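Local coordinates for protein taurocyamine kinase (Schistosoma mansoni, PDB 4WOD) that reversibly transfers phosphate between ATP and taurocyamine, using magnesium as cofactor, as a duplicated member of the ATP:guanido phosphotransferase family, at residues G471-D474 with F479-S482. The protein carries 4 engineered substitutions. Numbering follows the deposited sequence.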
# COMPACT_ATOMS: atom_id res chain seq x y z
N GLY A 471 -22.44 -23.94 -30.97
CA GLY A 471 -23.69 -23.21 -30.88
C GLY A 471 -24.05 -22.95 -29.44
O GLY A 471 -23.36 -22.20 -28.74
N ASP A 472 -25.13 -23.57 -28.99
CA ASP A 472 -25.56 -23.48 -27.60
C ASP A 472 -25.17 -24.76 -26.86
O ASP A 472 -25.76 -25.82 -27.07
CB ASP A 472 -27.06 -23.24 -27.52
CG ASP A 472 -27.52 -22.89 -26.12
OD1 ASP A 472 -26.89 -23.34 -25.14
OD2 ASP A 472 -28.53 -22.14 -26.00
N LEU A 473 -24.20 -24.64 -25.98
CA LEU A 473 -23.66 -25.79 -25.27
C LEU A 473 -24.61 -26.34 -24.20
O LEU A 473 -24.31 -27.36 -23.57
CB LEU A 473 -22.32 -25.42 -24.63
CG LEU A 473 -21.30 -24.65 -25.46
CD1 LEU A 473 -20.02 -24.41 -24.65
CD2 LEU A 473 -20.98 -25.35 -26.76
N ASP A 474 -25.73 -25.67 -23.99
CA ASP A 474 -26.70 -26.07 -22.98
C ASP A 474 -28.05 -25.36 -23.20
O ASP A 474 -28.40 -24.46 -22.44
CB ASP A 474 -26.17 -25.76 -21.57
CG ASP A 474 -27.13 -26.22 -20.47
OD1 ASP A 474 -27.58 -27.38 -20.50
OD2 ASP A 474 -27.42 -25.40 -19.57
N PHE A 479 -26.63 -26.54 -17.04
CA PHE A 479 -25.30 -26.92 -16.65
C PHE A 479 -24.51 -25.62 -16.66
O PHE A 479 -23.60 -25.41 -15.85
CB PHE A 479 -24.71 -27.95 -17.61
CG PHE A 479 -25.31 -29.32 -17.47
CD1 PHE A 479 -26.40 -29.70 -18.23
CD2 PHE A 479 -24.79 -30.22 -16.55
CE1 PHE A 479 -26.95 -30.96 -18.09
CE2 PHE A 479 -25.33 -31.48 -16.41
CZ PHE A 479 -26.41 -31.85 -17.18
N ILE A 480 -24.92 -24.72 -17.55
CA ILE A 480 -24.19 -23.47 -17.77
C ILE A 480 -24.95 -22.23 -17.31
O ILE A 480 -25.99 -21.87 -17.87
CB ILE A 480 -23.83 -23.30 -19.25
CG1 ILE A 480 -22.90 -24.44 -19.68
CG2 ILE A 480 -23.21 -21.92 -19.49
CD1 ILE A 480 -22.63 -24.51 -21.17
N VAL A 481 -24.43 -21.59 -16.27
CA VAL A 481 -25.01 -20.35 -15.76
C VAL A 481 -24.79 -19.18 -16.72
O VAL A 481 -25.69 -18.38 -16.97
CB VAL A 481 -24.43 -19.99 -14.39
CG1 VAL A 481 -24.99 -18.66 -13.90
CG2 VAL A 481 -24.72 -21.11 -13.38
N SER A 482 -23.59 -19.09 -17.28
CA SER A 482 -23.28 -17.99 -18.20
C SER A 482 -22.04 -18.27 -19.03
O SER A 482 -21.19 -19.08 -18.66
CB SER A 482 -23.10 -16.68 -17.43
OG SER A 482 -22.01 -16.77 -16.52
O HOH W 1 -27.98 -22.40 -19.88
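A tight loop leading into strand 480-489, in the second phosphagen kinase repeat, is closed by D474, whose carboxylate is hydrogen-bonded to the backbone of F479 and I480. One carboxylate oxygen, D474 OD2, takes two consecutive amide hydrogens: F479 N at 2.9 Å and I480 N at 3.3 Å, both nearly straight. The two donors come from the same face of the carboxylate, well above its plane. With CG anti to the backbone N (chi1 -178°), the D474 side chain extends across to the entering strand. A water lies between the same ends, within hydrogen-bonding distance of D474 OD2 (3.1 Å) and I480 O (2.9 Å). The other oxygen, D474 OD1, lies in the plane of the F479 ring at its edge, 3.5 Å from F479 CD1, with carboxylate and ring planes 78° apart; it also has a weak hydrogen bond with T476 OG1. Just before D474 in sequence, D472 OD1 accepts from D474 N at 2.8 Å, an Asx turn that ties D472 to the residue making the contact. The apolar part of the contact comes from the end of I480: its CD1 touches L473 CB at 3.6 Å and D474 CB at 3.8 Å. At the far end S482 begins a predicted ATP-binding run, and the I480 side chain lies close to that of V643, another predicted ATP-site residue. Helix 695-715 receives L473 on A703 and both F479 and I480 on I710, while backbone bonds from F479 to K646 and V481 to L644 join the entering chain to strand 639-646.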